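Side-chain contacts in (R)-specific enoyl-CoA hydratase (Pseudomonas aeruginosa, PDB 5CPG), which catalyses the (R)-specific addition of water to trans-2-enoyl-CoA, giving (R)-3-hydroxyacyl-CoA: residues 120-123 with 124-128; 29-32 with 33-37; 92-95 with 96-99. One frame throughout, in Å; residues are numbered along the deposited sequence.

Counted from the N terminus, the three contacts follow in series; none nests in or crosses another, and each is a local fold of the chain upon itself. Interaction 2 (29-37) closes the C-terminal end of helix 25-35, where it meets the second subunit. Interaction 3 (92-99) turns the chain out of the loop after strand 81-89 and into strand 98-109. Interaction 1 (120-128) closes the hairpin of strands 113-121 and 127-136. Interactions 1 and 3 lie side by side at one end of the five-stranded sheet, centres 9 Å apart, and Q123 joins them by reaching D97 and D98. Interaction 2 stands apart, its centre 23 Å from that of interaction 1.

Interaction 1 (120-123 with 124-128); sequences VFNQ and AGKQV
N122 and K126 lie side by side at the turn end of a tight hairpin, and the N122 amide supplies the polar core of the turn. Its OD1 takes two backbone N-H groups, A124 N at 3.0 Å and K126 N at 3.1 Å; they come from opposite faces of the amide plane and well out of it. A chi1 of 64° sets CG between the backbone N and carbonyl carbon of N122 and swings OD1 over the N-H groups of the turn; the bond to A124 N forms an Asx turn. Backbone bonds complete the closure: G125 N to N122 O at 2.9 Å, N122 N to K126 O at 3.0 Å, V128 N to V120 O at 2.7 Å. Carbon contacts occupy both faces of the strands: the F121 ring lies obliquely across Q127 on one, CE2 3.6 Å from Q127 CB, and V120 CG1 meets V128 CG2 at 3.5 Å on the other. The V120 side chain also packs on helix 62-73. Turn N122-G125 is type I, and G125 at positive phi adds the G1 bulge of a 3:5 beta hairpin, with F121 facing Q127 in a non-hydrogen-bonded pair, here linking two adjacent interior strands of the hotdog sheet.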
ATOM      1  N   VAL A 120      -1.350  -7.788  11.136  1.00  8.31           N
ATOM      2  CA  VAL A 120      -0.694  -6.608  11.723  1.00  4.81           C
ATOM      3  C   VAL A 120      -1.355  -6.328  13.061  1.00  7.52           C
ATOM      4  O   VAL A 120      -2.582  -6.284  13.170  1.00  9.05           O
ATOM      5  CB  VAL A 120      -0.809  -5.329  10.848  1.00  9.59           C
ATOM      6  CG1 VAL A 120       0.034  -4.194  11.483  1.00  4.66           C
ATOM      7  CG2 VAL A 120      -0.336  -5.607   9.439  1.00 11.41           C
ATOM      8  N   PHE A 121      -0.510  -6.120  14.071  1.00 10.30           N
ATOM      9  CA  PHE A 121      -0.967  -5.831  15.430  1.00  9.56           C
ATOM     10  C   PHE A 121      -0.398  -4.531  15.919  1.00  8.81           C
ATOM     11  O   PHE A 121       0.710  -4.172  15.545  1.00 10.52           O
ATOM     12  CB  PHE A 121      -0.534  -6.936  16.400  1.00  9.17           C
ATOM     13  CG  PHE A 121      -1.059  -8.289  16.039  1.00 14.86           C
ATOM     14  CD1 PHE A 121      -0.325  -9.093  15.206  1.00  9.99           C
ATOM     15  CD2 PHE A 121      -2.300  -8.717  16.490  1.00 11.33           C
ATOM     16  CE1 PHE A 121      -0.786 -10.364  14.816  1.00 19.28           C
ATOM     17  CE2 PHE A 121      -2.789 -10.016  16.110  1.00 13.74           C
ATOM     18  CZ  PHE A 121      -2.024 -10.816  15.281  1.00 11.74           C
ATOM     19  N   ASN A 122      -1.133  -3.872  16.795  1.00 10.81           N
ATOM     20  CA  ASN A 122      -0.632  -2.644  17.391  1.00 14.42           C
ATOM     21  C   ASN A 122       0.002  -2.943  18.745  1.00 24.10           C
ATOM     22  O   ASN A 122       0.086  -4.099  19.173  1.00 12.65           O
ATOM     23  CB  ASN A 122      -1.734  -1.587  17.515  1.00 11.02           C
ATOM     24  CG  ASN A 122      -2.872  -1.988  18.466  1.00 14.36           C
ATOM     25  OD1 ASN A 122      -2.719  -2.863  19.309  1.00 16.64           O
ATOM     26  ND2 ASN A 122      -4.017  -1.335  18.324  1.00 10.04           N
ATOM     27  N   GLN A 123       0.431  -1.884  19.414  1.00 12.04           N
ATOM     28  CA  GLN A 123       1.238  -2.013  20.638  1.00 19.02           C
ATOM     29  C   GLN A 123       0.478  -2.668  21.799  1.00 22.64           C
ATOM     30  O   GLN A 123       1.094  -3.145  22.759  1.00 22.15           O
ATOM     31  CB  GLN A 123       1.771  -0.631  21.057  1.00 19.36           C
ATOM     32  CG  GLN A 123       0.729   0.396  21.537  1.00 11.38           C
ATOM     33  CD  GLN A 123       0.084   1.114  20.402  1.00 19.77           C
ATOM     34  OE1 GLN A 123       0.319   0.775  19.234  1.00 17.74           O
ATOM     35  NE2 GLN A 123      -0.681   2.164  20.717  1.00 18.35           N
ATOM     36  N   ALA A 124      -0.845  -2.697  21.695  1.00 16.25           N
ATOM     37  CA  ALA A 124      -1.709  -3.268  22.724  1.00 21.02           C
ATOM     38  C   ALA A 124      -2.096  -4.707  22.362  1.00 23.20           C
ATOM     39  O   ALA A 124      -2.902  -5.373  23.033  1.00 23.03           O
ATOM     40  CB  ALA A 124      -2.919  -2.424  22.895  1.00 13.91           C
ATOM     41  N   GLY A 125      -1.513  -5.190  21.281  1.00 16.56           N
ATOM     42  CA  GLY A 125      -1.752  -6.555  20.861  1.00 13.97           C
ATOM     43  C   GLY A 125      -3.037  -6.771  20.079  1.00 15.49           C
ATOM     44  O   GLY A 125      -3.362  -7.912  19.750  1.00 17.25           O
ATOM     45  N   LYS A 126      -3.771  -5.696  19.804  1.00 14.03           N
ATOM     46  CA  LYS A 126      -5.017  -5.760  19.055  1.00  9.10           C
ATOM     47  C   LYS A 126      -4.691  -5.905  17.562  1.00 17.78           C
ATOM     48  O   LYS A 126      -3.802  -5.232  17.065  1.00 11.41           O
ATOM     49  CB  LYS A 126      -5.845  -4.505  19.293  1.00 21.09           C
ATOM     50  CG  LYS A 126      -6.370  -4.424  20.727  1.00 20.93           C
ATOM     51  CD  LYS A 126      -7.499  -5.433  20.928  1.00 25.40           C
ATOM     52  CE  LYS A 126      -8.072  -5.375  22.350  1.00 32.04           C
ATOM     53  NZ  LYS A 126      -7.274  -6.118  23.377  1.00 39.18           N
ATOM     54  N   GLN A 127      -5.403  -6.755  16.843  1.00 14.77           N
ATOM     55  CA  GLN A 127      -5.122  -6.879  15.397  1.00 10.62           C
ATOM     56  C   GLN A 127      -5.721  -5.695  14.607  1.00 13.53           C
ATOM     57  O   GLN A 127      -6.893  -5.367  14.734  1.00 12.77           O
ATOM     58  CB  GLN A 127      -5.650  -8.231  14.882  1.00 12.46           C
ATOM     59  CG  GLN A 127      -5.276  -8.520  13.429  1.00 16.78           C
ATOM     60  CD  GLN A 127      -5.506  -9.977  13.064  1.00 18.68           C
ATOM     61  OE1 GLN A 127      -6.076 -10.720  13.838  1.00 24.01           O
ATOM     62  NE2 GLN A 127      -5.039 -10.388  11.894  1.00 16.99           N
ATOM     63  N   VAL A 128      -4.908  -5.037  13.783  1.00 10.82           N
ATOM     64  CA  VAL A 128      -5.408  -3.914  12.997  1.00  9.23           C
ATOM     65  C   VAL A 128      -5.663  -4.292  11.534  1.00 11.77           C
ATOM     66  O   VAL A 128      -6.489  -3.693  10.879  1.00  8.93           O
ATOM     67  CB  VAL A 128      -4.464  -2.720  13.085  1.00 12.20           C
ATOM     68  CG1 VAL A 128      -4.356  -2.261  14.532  1.00 13.01           C
ATOM     69  CG2 VAL A 128      -3.107  -3.047  12.550  1.00 12.65           C
TER

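Interaction 2 (29-32 with 33-37); sequences QLFA and AVSGD
S35 folds its hydroxyl back onto the preceding turn of helix 25-35, where OG donates to F31 O at 2.7 Å. This is the tight part of the contact. F31 O also receives the helical N-H of S35, at 2.9 Å, and the two donors approach from opposite faces of the carbonyl plane. With chi1 at 66°, S35 OG sits between its own backbone N and carbonyl carbon, a position that turns it back along the helix toward the carbonyl four residues earlier, and it also accepts D37 N at 3.0 Å, an ST turn. The F31 ring shields the same spot obliquely, its CE2 3.8 Å from S35 CB, and its other neighbours include the ring of H59. Beside it the last helical bond, G36 N to A32 O at 2.7 Å, precedes G36, which has positive phi; beyond it D37 O lies 3.3 Å from A32 CB. The looser side is partly exposed and partly faces the second subunit. There A33 CB touches little more than the carbonyls of Q29 and L30, and the Q29 side chain leaves the backbone away from 33-37; I152 of the second subunit packs on A33, its P150 on Q29 and its L62 on V34. The chemistry centres on one hydroxyl that both gives and receives: its donor bond fixes its rotation and leaves its oxygen to hold D37 N. S35, G36 and D37 belong to the hydratase 2 motif that runs on through N39, so the serine probably helps set the backbone of D37 at the helix end.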
ATOM      1  N   GLN A  29       3.221  11.576   6.704  1.00  7.35           N
ATOM      2  CA  GLN A  29       3.539  12.513   5.635  1.00  6.80           C
ATOM      3  C   GLN A  29       4.109  11.790   4.391  1.00  6.17           C
ATOM      4  O   GLN A  29       3.730  12.110   3.284  1.00  6.78           O
ATOM      5  CB  GLN A  29       4.532  13.549   6.120  1.00  9.53           C
ATOM      6  CG  GLN A  29       3.934  14.466   7.158  1.00  7.41           C
ATOM      7  CD  GLN A  29       4.988  15.276   7.862  1.00 13.24           C
ATOM      8  OE1 GLN A  29       6.115  14.817   8.057  1.00 10.59           O
ATOM      9  NE2 GLN A  29       4.615  16.468   8.285  1.00 15.06           N
ATOM     10  N   LEU A  30       4.995  10.817   4.589  1.00  5.91           N
ATOM     11  CA  LEU A  30       5.541  10.098   3.456  1.00  7.86           C
ATOM     12  C   LEU A  30       4.426   9.331   2.725  1.00  7.85           C
ATOM     13  O   LEU A  30       4.419   9.270   1.488  1.00  5.90           O
ATOM     14  CB  LEU A  30       6.641   9.104   3.907  1.00  4.36           C
ATOM     15  CG  LEU A  30       7.873   9.849   4.389  1.00  8.08           C
ATOM     16  CD1 LEU A  30       8.735   8.870   5.168  1.00 14.51           C
ATOM     17  CD2 LEU A  30       8.678  10.460   3.204  1.00 10.89           C
ATOM     18  N   PHE A  31       3.496   8.717   3.467  1.00  7.38           N
ATOM     19  CA  PHE A  31       2.508   7.907   2.763  1.00  5.29           C
ATOM     20  C   PHE A  31       1.573   8.792   1.954  1.00  6.55           C
ATOM     21  O   PHE A  31       1.168   8.428   0.838  1.00  8.05           O
ATOM     22  CB  PHE A  31       1.720   7.019   3.719  1.00  5.66           C
ATOM     23  CG  PHE A  31       0.929   5.973   3.005  1.00  6.24           C
ATOM     24  CD1 PHE A  31       1.498   4.745   2.690  1.00  8.14           C
ATOM     25  CD2 PHE A  31      -0.364   6.228   2.597  1.00  5.32           C
ATOM     26  CE1 PHE A  31       0.752   3.780   1.984  1.00  8.79           C
ATOM     27  CE2 PHE A  31      -1.088   5.275   1.929  1.00  6.89           C
ATOM     28  CZ  PHE A  31      -0.526   4.044   1.624  1.00  7.90           C
ATOM     29  N   ALA A  32       1.247   9.977   2.512  1.00  5.11           N
ATOM     30  CA  ALA A  32       0.405  10.949   1.796  1.00  6.98           C
ATOM     31  C   ALA A  32       1.096  11.374   0.519  1.00  5.19           C
ATOM     32  O   ALA A  32       0.478  11.481  -0.549  1.00  7.54           O
ATOM     33  CB  ALA A  32       0.117  12.182   2.655  1.00  5.34           C
ATOM     34  N   ALA A  33       2.398  11.607   0.620  1.00  5.96           N
ATOM     35  CA  ALA A  33       3.152  12.115  -0.511  1.00 10.47           C
ATOM     36  C   ALA A  33       3.184  11.119  -1.645  1.00 10.04           C
ATOM     37  O   ALA A  33       3.093  11.493  -2.811  1.00 12.22           O
ATOM     38  CB  ALA A  33       4.585  12.483  -0.106  1.00  8.76           C
ATOM     39  N   VAL A  34       3.341   9.855  -1.323  1.00  9.51           N
ATOM     40  CA  VAL A  34       3.507   8.889  -2.392  1.00 12.08           C
ATOM     41  C   VAL A  34       2.141   8.367  -2.878  1.00 14.57           C
ATOM     42  O   VAL A  34       1.996   7.995  -4.058  1.00 10.79           O
ATOM     43  CB  VAL A  34       4.430   7.750  -1.943  1.00 12.68           C
ATOM     44  CG1 VAL A  34       3.717   6.845  -0.927  1.00 12.83           C
ATOM     45  CG2 VAL A  34       4.914   6.989  -3.209  1.00 17.21           C
ATOM     46  N   SER A  35       1.116   8.395  -2.012  1.00  8.81           N
ATOM     47  CA  SER A  35      -0.213   7.953  -2.461  1.00  7.73           C
ATOM     48  C   SER A  35      -1.006   9.069  -3.138  1.00  6.61           C
ATOM     49  O   SER A  35      -1.863   8.819  -4.005  1.00 10.17           O
ATOM     50  CB  SER A  35      -1.019   7.401  -1.270  1.00  5.45           C
ATOM     51  OG  SER A  35      -1.314   8.422  -0.330  1.00  8.01           O
ATOM     52  N   GLY A  36      -0.765  10.304  -2.687  1.00  7.95           N
ATOM     53  CA  GLY A  36      -1.580  11.432  -3.076  1.00  9.44           C
ATOM     54  C   GLY A  36      -2.769  11.675  -2.170  1.00 11.77           C
ATOM     55  O   GLY A  36      -3.568  12.576  -2.426  1.00 15.60           O
ATOM     56  N   ASP A  37      -2.895  10.862  -1.130  1.00  7.25           N
ATOM     57  CA  ASP A  37      -4.027  10.947  -0.169  1.00  8.25           C
ATOM     58  C   ASP A  37      -3.714  11.984   0.888  1.00 14.45           C
ATOM     59  O   ASP A  37      -3.107  11.684   1.947  1.00 14.10           O
ATOM     60  CB  ASP A  37      -4.327   9.601   0.486  1.00  8.78           C
ATOM     61  CG  ASP A  37      -5.554   9.619   1.382  1.00  7.40           C
ATOM     62  OD1 ASP A  37      -6.064  10.733   1.691  1.00 15.48           O
ATOM     63  OD2 ASP A  37      -5.999   8.514   1.782  1.00 11.66           O
TER

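Interaction 3 (92-95 with 96-99); sequences PVKL and GDDL
D97 turns its carboxylate back across the base of K94, crossing that side chain at a slant, and OD2 takes K94 N at 2.7 Å. The N-H points almost straight at the oxygen (174°) but comes from above the carboxylate plane, 60° out of it. The first torsion of D97 (chi1 -75°) places CG beside its own backbone N, on the side where K94 lies, and the D97 N-H donates to K94 O at 3.0 Å. Two waters hold the carboxylate further: one bridges OD2 to P92 O, the other lies 2.7 Å from OD1 and donates also to L95 O. OD1 additionally accepts from Q123 NE2, so each oxygen has two donors, which would probably favour the ionised form. The K94 amine leads away, with NZ 5.3 Å from D97 OD1. On the apolar side V93 and L99 reach toward each other tip to tip, V93 CG1 lying 4.0 Å from L99 CD1; L99 goes on to helix 62-73 and V93 to I23. L95 and G96 fill the two middle positions of a type II beta turn, G96 with positive phi, closed by an aspartate side chain as well as the backbone, at the entry to strand 98-109 of the hotdog sheet.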
ATOM      1  N   PRO A  92      -8.528   1.067  13.320  1.00 11.49           N
ATOM      2  CA  PRO A  92      -7.693   2.190  12.893  1.00 12.69           C
ATOM      3  C   PRO A  92      -6.325   2.206  13.582  1.00 11.53           C
ATOM      4  O   PRO A  92      -6.115   1.609  14.652  1.00 12.88           O
ATOM      5  CB  PRO A  92      -8.503   3.408  13.316  1.00 16.50           C
ATOM      6  CG  PRO A  92      -9.303   2.915  14.459  1.00 20.62           C
ATOM      7  CD  PRO A  92      -9.644   1.509  14.176  1.00 14.76           C
ATOM      8  N   VAL A  93      -5.397   2.888  12.946  1.00  7.98           N
ATOM      9  CA  VAL A  93      -4.056   3.052  13.477  1.00  8.07           C
ATOM     10  C   VAL A  93      -3.855   4.537  13.723  1.00 10.15           C
ATOM     11  O   VAL A  93      -4.127   5.350  12.822  1.00  7.28           O
ATOM     12  CB  VAL A  93      -3.013   2.532  12.497  1.00  9.89           C
ATOM     13  CG1 VAL A  93      -1.572   2.767  13.039  1.00  9.25           C
ATOM     14  CG2 VAL A  93      -3.269   1.028  12.195  1.00 10.15           C
ATOM     15  N   LYS A  94      -3.390   4.897  14.921  1.00  7.51           N
ATOM     16  CA  LYS A  94      -3.320   6.312  15.270  1.00  8.36           C
ATOM     17  C   LYS A  94      -1.877   6.763  15.321  1.00  8.15           C
ATOM     18  O   LYS A  94      -0.971   5.931  15.450  1.00  9.59           O
ATOM     19  CB  LYS A  94      -4.031   6.564  16.608  1.00 13.19           C
ATOM     20  CG  LYS A  94      -5.506   6.144  16.574  1.00 17.96           C
ATOM     21  CD  LYS A  94      -6.211   6.336  17.905  1.00 26.01           C
ATOM     22  CE  LYS A  94      -5.604   5.468  18.990  1.00 33.55           C
ATOM     23  NZ  LYS A  94      -6.540   5.220  20.130  1.00 47.03           N
ATOM     24  N   LEU A  95      -1.666   8.061  15.166  1.00  7.80           N
ATOM     25  CA  LEU A  95      -0.354   8.650  15.377  1.00  6.51           C
ATOM     26  C   LEU A  95       0.184   8.206  16.720  1.00 10.66           C
ATOM     27  O   LEU A  95      -0.527   8.269  17.730  1.00  9.46           O
ATOM     28  CB  LEU A  95      -0.451  10.173  15.319  1.00  9.04           C
ATOM     29  CG  LEU A  95       0.843  10.946  15.520  1.00 11.26           C
ATOM     30  CD1 LEU A  95       1.831  10.617  14.401  1.00  9.89           C
ATOM     31  CD2 LEU A  95       0.490  12.447  15.533  1.00 12.85           C
ATOM     32  N   GLY A  96       1.427   7.721  16.748  1.00  7.65           N
ATOM     33  CA  GLY A  96       1.968   7.231  18.008  1.00 10.94           C
ATOM     34  C   GLY A  96       1.718   5.776  18.362  1.00 11.05           C
ATOM     35  O   GLY A  96       2.109   5.308  19.432  1.00 12.25           O
ATOM     36  N   ASP A  97       1.052   5.034  17.482  1.00  8.83           N
ATOM     37  CA  ASP A  97       0.948   3.589  17.649  1.00  9.68           C
ATOM     38  C   ASP A  97       2.235   2.934  17.176  1.00  7.09           C
ATOM     39  O   ASP A  97       3.030   3.579  16.502  1.00 11.52           O
ATOM     40  CB  ASP A  97      -0.248   3.041  16.839  1.00  9.10           C
ATOM     41  CG  ASP A  97      -1.576   3.354  17.479  1.00 13.88           C
ATOM     42  OD1 ASP A  97      -1.607   3.828  18.623  1.00 14.67           O
ATOM     43  OD2 ASP A  97      -2.629   3.122  16.848  1.00 16.98           O
ATOM     44  N   ASP A  98       2.465   1.653  17.528  1.00  8.68           N
ATOM     45  CA  ASP A  98       3.597   0.889  16.985  1.00 10.72           C
ATOM     46  C   ASP A  98       3.008  -0.368  16.398  1.00  9.80           C
ATOM     47  O   ASP A  98       2.202  -0.999  17.052  1.00 14.31           O
ATOM     48  CB  ASP A  98       4.620   0.503  18.054  1.00 22.04           C
ATOM     49  CG  ASP A  98       5.486   1.660  18.482  1.00 34.37           C
ATOM     50  OD1 ASP A  98       6.426   2.007  17.727  1.00 45.28           O
ATOM     51  OD2 ASP A  98       5.258   2.184  19.596  1.00 52.59           O
ATOM     52  N   LEU A  99       3.414  -0.722  15.197  1.00 12.05           N
ATOM     53  CA  LEU A  99       2.803  -1.889  14.561  1.00  9.70           C
ATOM     54  C   LEU A  99       3.801  -3.017  14.439  1.00 12.57           C
ATOM     55  O   LEU A  99       4.983  -2.813  14.216  1.00 14.74           O
ATOM     56  CB  LEU A  99       2.262  -1.528  13.167  1.00  9.46           C
ATOM     57  CG  LEU A  99       1.240  -0.424  13.151  1.00  8.51           C
ATOM     58  CD1 LEU A  99       0.767  -0.213  11.700  1.00 11.95           C
ATOM     59  CD2 LEU A  99       0.068  -0.760  14.059  1.00 13.04           C
TER
HETATM   60  O   HOH W   1      -3.997   0.761  16.240  1.00 16.39           O
HETATM   61  O   HOH W   2      -1.235   6.321  19.567  1.00 25.96           O